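Local coordinates for PT26-6P (Thermococcus sp., PDB 2WB7), which is of unknown function but is encoded by a mobile element of Euryarchaea and joins two immunoglobulin-like domains to a helical one, at residues D7-D12 and S517-E522; T389-Q394 and K483-G488; V135-D140 and Y152-N157. All blocks are in the same frame, centred on the assembly; numbering follows the deposited sequence.

Along the chain, interaction 3 closes first, between the consecutive helices 135-144 and 149-157, and interaction 2 opens only later, at the entry to the helical domain. Interaction 1 encloses both, because it brings the N-terminal loop against the last helix, 503-523. Interactions 1 and 2 are neighbours, with centres 12 Å apart on successive helices 503-523 and 471-499; K483 on the latter reaches acidic side chains of 7-12, so the two contacts touch. Interaction 3 belongs to the first immunoglobulin-like part of the chain, with its centre about 38 Å and 40 Å from those of interactions 1 and 2. The N-terminus is therefore tied to the helical domain, while interaction 3 lies apart against a beta-sheet.

Interaction 1 (D7-D12 and S517-E522); sequences DDDIDD and SNLAKE
L519 meets D9 and I10 with the branched end of its side chain, and these three residues account for nearly all of the 112 Å² buried between 7-12 and 517-522. More than half of that area belongs to L519. Its CG lies anti to the backbone N (chi1 -179°), which directs the two methyls from the helix toward the loop. The close-packed part is CD2 of this leucine, lodged against both loop residues: L519 CD2 comes within 3.9 Å of D9 O and lies 4.2 Å from I10 CG1. I10 is buried, while D9 covers more area from a partly exposed position. No polar bond joins the two segments, whose CA atoms come nearest at I10 and L519, 7.9 Å apart. The loop is shaped by a type I turn from D7 to I10, closed by the bond from I10 N to D7 O at 3.2 Å.

D9 OD1 lies beside L519 CD2 at 3.9 Å and makes a weak hydrogen bond with Y523 OH, while OD2 forms a salt bridge with K483. The open side is at D11 and E522, both exposed and burying next to nothing here. E522, its CB turned toward the loop, keeps OE1 6.5 Å from D9 OD1.

The loop precedes helix 21-34 and rests on two helices of the C-terminal domain. K482 and K483 of helix 471-499 form salt bridges with D7, and K512 of helix 503-523 forms one with D12. L519 itself also packs on K483, placing the contact where helix 503-523 lies alongside helix 471-499.

Interaction 2 (T389-Q394 and K483-G488); sequences TVMKDQ and KHEMAG
E485 presents its carboxylate to the consecutive backbone amides of V390 and M391, and it supplies 88 of the 138 Å² buried between the two segments. The stronger bond runs from V390 N to E485 OE2, at 2.9 Å with an N-H...O angle of 162°. The second, from M391 N to E485 OE1, is longer at 3.3 Å. Both amides use the syn sides of the oxygens, lying 18° and 25° out of the carboxylate plane respectively. V390 N also makes a weak bond to E485 OE1 at 3.4 Å, so this N-H is shared between the two oxygens. Two backbone donors in a loop are thereby satisfied by one side chain, and the pair of bonds would limit rotation of the carboxylate about its last torsion.

The extended chain of E485 beyond CG carries the group across to the loop. The aliphatic parts of the loop close around its end: M391 CG and T389 CG2 approach E485 OE1 at 3.3 and 3.5 Å, and V390 CB lies 3.8 Å from E485 OE2. OE2 has a further partner in K425, whose salt bridge probably helps stabilise the negative charge of this buried glutamate. Within the loop, K392 NZ bonds weakly to T389 O at 3.3 Å.

Residue K392 occupies the N-cap position, so the amides held by E485 lie just before helix 393-404. Selenomethionine M391 and V390 both pack on M418 of helix 408-438, and M391 also touches L462 of helix 442-465. Helix 471-499 thus anchors the entry into the helical bundle.

Interaction 3 (V135-D140 and Y152-N157); sequences VYQIRD and YDKIWN
Q137 and K154 bury the most surface here, 42 and 40 Å² of the 143 Å² between 135-140 and 152-157, and their side chains meet at about a right angle. K154 reaches out as a fully extended chain, with CG anti to the backbone N (chi1 -161°), and its end lies against the amide group of Q137. The amide carbon, Q137 CD, is 3.4 Å from K154 NZ; both residues are partly exposed, which places this meeting at the outer margin of the contact.

I138 contributes another 33 Å² and builds the apolar portion with I155. Although its CB does not point directly across, the end of the side chain bends over: I138 CD1 lies 3.9 Å from I155 CG1 and 4.0 Å from I155 CD1. Both isoleucines are buried. They also mark the closest backbone approach, with their CA atoms 8.6 Å apart, a spacing that leaves the join to side chains alone.

The two segments run antiparallel, as expected for the arms of a helical hairpin, with helices 135-144 and 149-157 inserted between strands 120-129 and 163-178. Beneath the isoleucines lies the eight-stranded antiparallel sheet formed by the second immunoglobulin-like part of the chain. I138 packs on W374 of strand 370-379 and I155 on A260 of strand 253-261, so the hairpin bridges the two immunoglobulin-like parts.

Interaction 1 (D7-D12 and S517-E522)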
loop_
_atom_site.group_PDB
_atom_site.type_symbol
_atom_site.label_atom_id
_atom_site.label_comp_id
_atom_site.label_asym_id
_atom_site.label_seq_id
_atom_site.Cartn_x
_atom_site.Cartn_y
_atom_site.Cartn_z
ATOM N N ASP A 7 -31.499 -2.420 -1.389
ATOM C CA ASP A 7 -30.300 -3.156 -1.047
ATOM C C ASP A 7 -29.501 -2.443 0.045
ATOM O O ASP A 7 -28.282 -2.411 0.012
ATOM C CB ASP A 7 -29.469 -3.371 -2.301
ATOM C CG ASP A 7 -30.308 -3.872 -3.458
ATOM O OD1 ASP A 7 -30.748 -5.042 -3.424
ATOM O OD2 ASP A 7 -30.541 -3.093 -4.402
ATOM N N ASP A 8 -30.207 -1.893 1.028
ATOM C CA ASP A 8 -29.578 -1.325 2.214
ATOM C C ASP A 8 -28.952 -2.397 3.098
ATOM O O ASP A 8 -28.361 -2.091 4.123
ATOM C CB ASP A 8 -30.597 -0.535 3.024
ATOM C CG ASP A 8 -30.975 0.779 2.360
ATOM O OD1 ASP A 8 -30.039 1.534 2.005
ATOM O OD2 ASP A 8 -32.196 1.062 2.197
ATOM N N ASP A 9 -29.085 -3.657 2.717
ATOM C CA ASP A 9 -28.463 -4.721 3.494
ATOM C C ASP A 9 -27.076 -5.047 2.964
ATOM O O ASP A 9 -26.333 -5.806 3.581
ATOM C CB ASP A 9 -29.341 -5.980 3.541
ATOM C CG ASP A 9 -29.692 -6.528 2.153
ATOM O OD1 ASP A 9 -29.767 -7.759 2.022
ATOM O OD2 ASP A 9 -29.922 -5.752 1.199
ATOM N N ILE A 10 -26.725 -4.471 1.822
ATOM C CA ILE A 10 -25.400 -4.690 1.256
ATOM C C ILE A 10 -24.364 -3.909 2.059
ATOM O O ILE A 10 -24.457 -2.689 2.215
ATOM C CB ILE A 10 -25.327 -4.289 -0.229
ATOM C CG1 ILE A 10 -26.320 -5.126 -1.038
ATOM C CG2 ILE A 10 -23.906 -4.437 -0.749
ATOM C CD1 ILE A 10 -26.355 -4.821 -2.510
ATOM N N ASP A 11 -23.373 -4.623 2.569
ATOM C CA ASP A 11 -22.401 -4.005 3.443
ATOM C C ASP A 11 -21.666 -2.853 2.781
ATOM O O ASP A 11 -21.308 -1.878 3.427
ATOM C CB ASP A 11 -21.430 -5.050 3.953
ATOM C CG ASP A 11 -21.258 -4.952 5.422
ATOM O OD1 ASP A 11 -20.434 -4.113 5.839
ATOM O OD2 ASP A 11 -21.993 -5.658 6.161
ATOM N N ASP A 12 -21.442 -2.970 1.484
ATOM C CA ASP A 12 -20.797 -1.909 0.743
ATOM C C ASP A 12 -21.660 -0.661 0.775
ATOM O O ASP A 12 -21.149 0.437 0.883
ATOM C CB ASP A 12 -20.552 -2.341 -0.696
ATOM C CG ASP A 12 -19.668 -3.566 -0.794
ATOM O OD1 ASP A 12 -19.999 -4.481 -1.586
ATOM O OD2 ASP A 12 -18.636 -3.610 -0.082
ATOM N N SER A 517 -23.353 -13.887 -3.031
ATOM C CA SER A 517 -23.958 -15.184 -2.941
ATOM C C SER A 517 -24.211 -15.542 -1.479
ATOM O O SER A 517 -25.296 -15.998 -1.132
ATOM C CB SER A 517 -23.088 -16.226 -3.625
ATOM O OG SER A 517 -23.637 -17.514 -3.437
ATOM N N ASN A 518 -23.237 -15.296 -0.610
ATOM C CA ASN A 518 -23.439 -15.589 0.798
ATOM C C ASN A 518 -24.495 -14.701 1.437
ATOM O O ASN A 518 -25.216 -15.125 2.338
ATOM C CB ASN A 518 -22.127 -15.531 1.589
ATOM C CG ASN A 518 -21.125 -16.582 1.135
ATOM O OD1 ASN A 518 -19.940 -16.496 1.443
ATOM N ND2 ASN A 518 -21.593 -17.569 0.391
ATOM N N LEU A 519 -24.584 -13.459 0.989
ATOM C CA LEU A 519 -25.614 -12.583 1.518
ATOM C C LEU A 519 -26.965 -13.171 1.134
ATOM O O LEU A 519 -27.894 -13.238 1.968
ATOM C CB LEU A 519 -25.464 -11.167 0.976
ATOM C CG LEU A 519 -26.484 -10.145 1.485
ATOM C CD1 LEU A 519 -26.603 -10.217 2.977
ATOM C CD2 LEU A 519 -26.094 -8.763 1.067
ATOM N N ALA A 520 -27.073 -13.613 -0.121
ATOM C CA ALA A 520 -28.306 -14.249 -0.582
ATOM C C ALA A 520 -28.752 -15.365 0.358
ATOM O O ALA A 520 -29.913 -15.414 0.780
ATOM C CB ALA A 520 -28.159 -14.778 -1.994
ATOM N N LYS A 521 -27.827 -16.262 0.687
ATOM C CA LYS A 521 -28.166 -17.438 1.473
ATOM C C LYS A 521 -28.628 -17.092 2.879
ATOM O O LYS A 521 -29.236 -17.917 3.553
ATOM C CB LYS A 521 -26.983 -18.385 1.558
ATOM C CG LYS A 521 -26.440 -18.814 0.225
ATOM C CD LYS A 521 -25.313 -19.795 0.416
ATOM C CE LYS A 521 -24.681 -20.162 -0.908
ATOM N NZ LYS A 521 -25.644 -20.891 -1.791
ATOM N N GLU A 522 -28.345 -15.884 3.337
ATOM C CA GLU A 522 -28.811 -15.522 4.663
ATOM C C GLU A 522 -30.316 -15.379 4.684
ATOM O O GLU A 522 -30.942 -15.455 5.737
ATOM C CB GLU A 522 -28.157 -14.242 5.143
ATOM C CG GLU A 522 -26.740 -14.440 5.592
ATOM C CD GLU A 522 -26.057 -13.121 5.783
ATOM O OE1 GLU A 522 -26.762 -12.085 5.754
ATOM O OE2 GLU A 522 -24.820 -13.104 5.955
#

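Interaction 2 (T389-Q394 and K483-G488)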
loop_
_atom_site.group_PDB
_atom_site.type_symbol
_atom_site.label_atom_id
_atom_site.label_comp_id
_atom_site.label_asym_id
_atom_site.label_seq_id
_atom_site.Cartn_x
_atom_site.Cartn_y
_atom_site.Cartn_z
ATOM N N THR A 389 -29.784 -6.141 -16.049
ATOM C CA THR A 389 -30.393 -6.639 -14.836
ATOM C C THR A 389 -31.808 -7.051 -15.129
ATOM O O THR A 389 -32.546 -6.332 -15.780
ATOM C CB THR A 389 -30.421 -5.586 -13.751
ATOM O OG1 THR A 389 -29.114 -5.024 -13.627
ATOM C CG2 THR A 389 -30.834 -6.196 -12.423
ATOM N N VAL A 390 -32.187 -8.215 -14.631
ATOM C CA VAL A 390 -33.537 -8.696 -14.796
ATOM C C VAL A 390 -34.425 -8.173 -13.676
ATOM O O VAL A 390 -35.585 -7.828 -13.899
ATOM C CB VAL A 390 -33.562 -10.234 -14.849
ATOM C CG1 VAL A 390 -34.986 -10.752 -14.819
ATOM C CG2 VAL A 390 -32.824 -10.719 -16.094
HETATM N N MSE A 391 -33.872 -8.080 -12.480
HETATM C CA MSE A 391 -34.642 -7.617 -11.344
HETATM C C MSE A 391 -34.423 -6.146 -11.052
HETATM O O MSE A 391 -33.805 -5.774 -10.052
HETATM C CB MSE A 391 -34.292 -8.460 -10.146
HETATM C CG MSE A 391 -34.135 -9.883 -10.574
HETATM SE SE MSE A 391 -34.872 -11.110 -9.321
HETATM C CE MSE A 391 -36.604 -10.225 -9.062
ATOM N N LYS A 392 -34.929 -5.313 -11.948
ATOM C CA LYS A 392 -34.928 -3.883 -11.753
ATOM C C LYS A 392 -35.709 -3.538 -10.474
ATOM O O LYS A 392 -36.650 -4.243 -10.108
ATOM C CB LYS A 392 -35.575 -3.251 -12.967
ATOM C CG LYS A 392 -34.871 -3.593 -14.260
ATOM C CD LYS A 392 -33.750 -2.593 -14.526
ATOM C CE LYS A 392 -33.002 -2.938 -15.810
ATOM N NZ LYS A 392 -33.920 -3.539 -16.841
ATOM N N ASP A 393 -35.318 -2.473 -9.783
ATOM C CA ASP A 393 -36.018 -2.112 -8.568
ATOM C C ASP A 393 -37.507 -1.881 -8.847
ATOM O O ASP A 393 -38.360 -2.335 -8.084
ATOM C CB ASP A 393 -35.402 -0.873 -7.923
ATOM C CG ASP A 393 -33.930 -1.060 -7.569
ATOM O OD1 ASP A 393 -33.466 -2.219 -7.454
ATOM O OD2 ASP A 393 -33.236 -0.032 -7.398
ATOM N N GLN A 394 -37.822 -1.175 -9.932
ATOM C CA GLN A 394 -39.214 -0.879 -10.240
ATOM C C GLN A 394 -40.041 -2.147 -10.257
ATOM O O GLN A 394 -41.101 -2.224 -9.640
ATOM C CB GLN A 394 -39.356 -0.159 -11.589
ATOM C CG GLN A 394 -40.730 0.506 -11.804
ATOM C CD GLN A 394 -41.194 1.307 -10.585
ATOM O OE1 GLN A 394 -40.570 2.303 -10.201
ATOM N NE2 GLN A 394 -42.285 0.864 -9.964
ATOM N N LYS A 483 -29.784 -10.818 -5.057
ATOM C CA LYS A 483 -28.356 -10.932 -4.781
ATOM C C LYS A 483 -27.721 -12.074 -5.552
ATOM O O LYS A 483 -26.560 -11.975 -5.959
ATOM C CB LYS A 483 -28.098 -11.142 -3.299
ATOM C CG LYS A 483 -28.973 -10.331 -2.395
ATOM C CD LYS A 483 -28.818 -8.848 -2.562
ATOM C CE LYS A 483 -29.121 -8.168 -1.222
ATOM N NZ LYS A 483 -30.074 -7.033 -1.344
ATOM N N HIS A 484 -28.458 -13.171 -5.726
ATOM C CA HIS A 484 -27.969 -14.257 -6.573
ATOM C C HIS A 484 -27.738 -13.746 -7.990
ATOM O O HIS A 484 -26.725 -14.074 -8.598
ATOM C CB HIS A 484 -28.904 -15.484 -6.590
ATOM C CG HIS A 484 -28.739 -16.399 -5.413
ATOM N ND1 HIS A 484 -27.507 -16.841 -4.975
ATOM C CD2 HIS A 484 -29.653 -16.965 -4.587
ATOM C CE1 HIS A 484 -27.668 -17.629 -3.926
ATOM N NE2 HIS A 484 -28.960 -17.711 -3.663
ATOM N N GLU A 485 -28.656 -12.942 -8.526
ATOM C CA GLU A 485 -28.434 -12.408 -9.869
ATOM C C GLU A 485 -27.203 -11.501 -9.917
ATOM O O GLU A 485 -26.466 -11.491 -10.909
ATOM C CB GLU A 485 -29.643 -11.657 -10.429
ATOM C CG GLU A 485 -29.491 -11.461 -11.929
ATOM C CD GLU A 485 -30.230 -10.241 -12.510
ATOM O OE1 GLU A 485 -31.039 -9.623 -11.789
ATOM O OE2 GLU A 485 -29.984 -9.922 -13.709
HETATM N N MSE A 486 -26.996 -10.742 -8.842
HETATM C CA MSE A 486 -25.847 -9.851 -8.725
HETATM C C MSE A 486 -24.541 -10.642 -8.690
HETATM O O MSE A 486 -23.553 -10.276 -9.348
HETATM C CB MSE A 486 -25.988 -9.010 -7.469
HETATM C CG MSE A 486 -27.062 -7.924 -7.562
HETATM SE SE MSE A 486 -27.515 -7.265 -5.771
HETATM C CE MSE A 486 -28.434 -5.596 -6.164
ATOM N N ALA A 487 -24.554 -11.735 -7.922
ATOM C CA ALA A 487 -23.439 -12.669 -7.833
ATOM C C ALA A 487 -23.104 -13.265 -9.203
ATOM O O ALA A 487 -21.963 -13.233 -9.649
ATOM C CB ALA A 487 -23.778 -13.744 -6.857
ATOM N N GLY A 488 -24.115 -13.777 -9.887
ATOM C CA GLY A 488 -23.941 -14.306 -11.223
ATOM C C GLY A 488 -23.397 -13.262 -12.166
ATOM O O GLY A 488 -22.521 -13.556 -12.992
#

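Interaction 3 (V135-D140 and Y152-N157)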
loop_
_atom_site.group_PDB
_atom_site.type_symbol
_atom_site.label_atom_id
_atom_site.label_comp_id
_atom_site.label_asym_id
_atom_site.label_seq_id
_atom_site.Cartn_x
_atom_site.Cartn_y
_atom_site.Cartn_z
ATOM N N VAL A 135 12.873 2.537 -9.299
ATOM C CA VAL A 135 12.710 3.965 -8.989
ATOM C C VAL A 135 12.702 4.902 -10.204
ATOM O O VAL A 135 11.893 5.831 -10.259
ATOM C CB VAL A 135 13.754 4.466 -7.936
ATOM C CG1 VAL A 135 15.154 4.282 -8.455
ATOM C CG2 VAL A 135 13.525 5.929 -7.593
ATOM N N TYR A 136 13.590 4.678 -11.168
ATOM C CA TYR A 136 13.686 5.601 -12.305
ATOM C C TYR A 136 12.624 5.340 -13.360
ATOM O O TYR A 136 12.168 6.259 -14.042
ATOM C CB TYR A 136 15.069 5.552 -12.945
ATOM C CG TYR A 136 16.173 5.949 -12.002
ATOM C CD1 TYR A 136 16.059 7.084 -11.200
ATOM C CD2 TYR A 136 17.337 5.198 -11.915
ATOM C CE1 TYR A 136 17.077 7.456 -10.324
ATOM C CE2 TYR A 136 18.361 5.561 -11.050
ATOM C CZ TYR A 136 18.223 6.689 -10.255
ATOM O OH TYR A 136 19.234 7.048 -9.381
ATOM N N GLN A 137 12.228 4.084 -13.491
ATOM C CA GLN A 137 11.145 3.744 -14.394
ATOM C C GLN A 137 9.846 4.348 -13.904
ATOM O O GLN A 137 9.001 4.752 -14.700
ATOM C CB GLN A 137 10.999 2.242 -14.469
ATOM C CG GLN A 137 12.316 1.555 -14.606
ATOM C CD GLN A 137 12.146 0.149 -15.082
ATOM O OE1 GLN A 137 11.615 -0.076 -16.167
ATOM N NE2 GLN A 137 12.588 -0.817 -14.275
ATOM N N ILE A 138 9.678 4.384 -12.587
ATOM C CA ILE A 138 8.491 4.977 -12.006
ATOM C C ILE A 138 8.551 6.474 -12.211
ATOM O O ILE A 138 7.557 7.104 -12.585
ATOM C CB ILE A 138 8.378 4.668 -10.524
ATOM C CG1 ILE A 138 8.329 3.160 -10.318
ATOM C CG2 ILE A 138 7.131 5.278 -9.960
ATOM C CD1 ILE A 138 7.059 2.545 -10.802
ATOM N N ARG A 139 9.730 7.043 -11.994
ATOM C CA ARG A 139 9.911 8.464 -12.245
ATOM C C ARG A 139 9.551 8.830 -13.690
ATOM O O ARG A 139 8.876 9.826 -13.923
ATOM C CB ARG A 139 11.329 8.927 -11.905
ATOM C CG ARG A 139 11.436 10.422 -11.800
ATOM C CD ARG A 139 12.785 10.939 -12.211
ATOM N NE ARG A 139 13.319 10.223 -13.367
ATOM C CZ ARG A 139 14.457 9.525 -13.356
ATOM N NH1 ARG A 139 15.186 9.465 -12.250
ATOM N NH2 ARG A 139 14.872 8.889 -14.446
ATOM N N ASP A 140 9.990 8.029 -14.658
ATOM C CA ASP A 140 9.664 8.282 -16.056
ATOM C C ASP A 140 8.175 8.199 -16.293
ATOM O O ASP A 140 7.557 9.083 -16.910
ATOM C CB ASP A 140 10.334 7.248 -16.939
ATOM C CG ASP A 140 11.831 7.259 -16.795
ATOM O OD1 ASP A 140 12.359 8.279 -16.288
ATOM O OD2 ASP A 140 12.486 6.259 -17.203
ATOM N N TYR A 152 3.839 -2.231 -15.657
ATOM C CA TYR A 152 2.754 -2.371 -14.715
ATOM C C TYR A 152 2.897 -3.654 -13.920
ATOM O O TYR A 152 2.788 -3.643 -12.698
ATOM C CB TYR A 152 1.424 -2.362 -15.452
ATOM C CG TYR A 152 0.290 -2.697 -14.544
ATOM C CD1 TYR A 152 -0.419 -1.691 -13.891
ATOM C CD2 TYR A 152 -0.057 -4.027 -14.298
ATOM C CE1 TYR A 152 -1.455 -2.001 -13.031
ATOM C CE2 TYR A 152 -1.088 -4.346 -13.438
ATOM C CZ TYR A 152 -1.776 -3.332 -12.810
ATOM O OH TYR A 152 -2.793 -3.659 -11.959
ATOM N N ASP A 153 3.133 -4.763 -14.616
ATOM C CA ASP A 153 3.328 -6.052 -13.970
ATOM C C ASP A 153 4.577 -5.971 -13.128
ATOM O O ASP A 153 4.644 -6.493 -12.023
ATOM C CB ASP A 153 3.553 -7.153 -15.008
ATOM C CG ASP A 153 2.359 -7.363 -15.925
ATOM O OD1 ASP A 153 1.208 -7.159 -15.462
ATOM O OD2 ASP A 153 2.575 -7.763 -17.100
ATOM N N LYS A 154 5.581 -5.309 -13.681
ATOM C CA LYS A 154 6.875 -5.235 -13.045
ATOM C C LYS A 154 6.746 -4.613 -11.670
ATOM O O LYS A 154 7.404 -5.028 -10.715
ATOM C CB LYS A 154 7.823 -4.420 -13.908
ATOM C CG LYS A 154 9.256 -4.653 -13.580
ATOM C CD LYS A 154 10.156 -3.872 -14.512
ATOM C CE LYS A 154 11.618 -4.114 -14.158
ATOM N NZ LYS A 154 12.483 -3.235 -14.995
ATOM N N ILE A 155 5.878 -3.617 -11.562
ATOM C CA ILE A 155 5.666 -2.947 -10.279
ATOM C C ILE A 155 5.326 -3.939 -9.175
ATOM O O ILE A 155 5.893 -3.881 -8.090
ATOM C CB ILE A 155 4.567 -1.886 -10.376
ATOM C CG1 ILE A 155 5.056 -0.729 -11.252
ATOM C CG2 ILE A 155 4.193 -1.408 -9.004
ATOM C CD1 ILE A 155 3.990 0.210 -11.688
ATOM N N TRP A 156 4.407 -4.858 -9.459
ATOM C CA TRP A 156 3.910 -5.774 -8.436
ATOM C C TRP A 156 4.750 -7.027 -8.294
ATOM O O TRP A 156 4.513 -7.815 -7.383
ATOM C CB TRP A 156 2.453 -6.154 -8.717
ATOM C CG TRP A 156 1.655 -4.969 -9.086
ATOM C CD1 TRP A 156 1.094 -4.691 -10.300
ATOM C CD2 TRP A 156 1.367 -3.851 -8.244
ATOM N NE1 TRP A 156 0.465 -3.470 -10.259
ATOM C CE2 TRP A 156 0.617 -2.936 -9.007
ATOM C CE3 TRP A 156 1.669 -3.535 -6.917
ATOM C CZ2 TRP A 156 0.166 -1.734 -8.486
ATOM C CZ3 TRP A 156 1.227 -2.339 -6.406
ATOM C CH2 TRP A 156 0.484 -1.451 -7.188
ATOM N N ASN A 157 5.722 -7.221 -9.181
ATOM C CA ASN A 157 6.489 -8.467 -9.165
ATOM C C ASN A 157 7.965 -8.317 -8.777
ATOM O O ASN A 157 8.646 -9.300 -8.519
ATOM C CB ASN A 157 6.333 -9.215 -10.482
ATOM C CG ASN A 157 4.879 -9.565 -10.772
ATOM O OD1 ASN A 157 4.370 -9.313 -11.876
ATOM N ND2 ASN A 157 4.184 -10.111 -9.767
#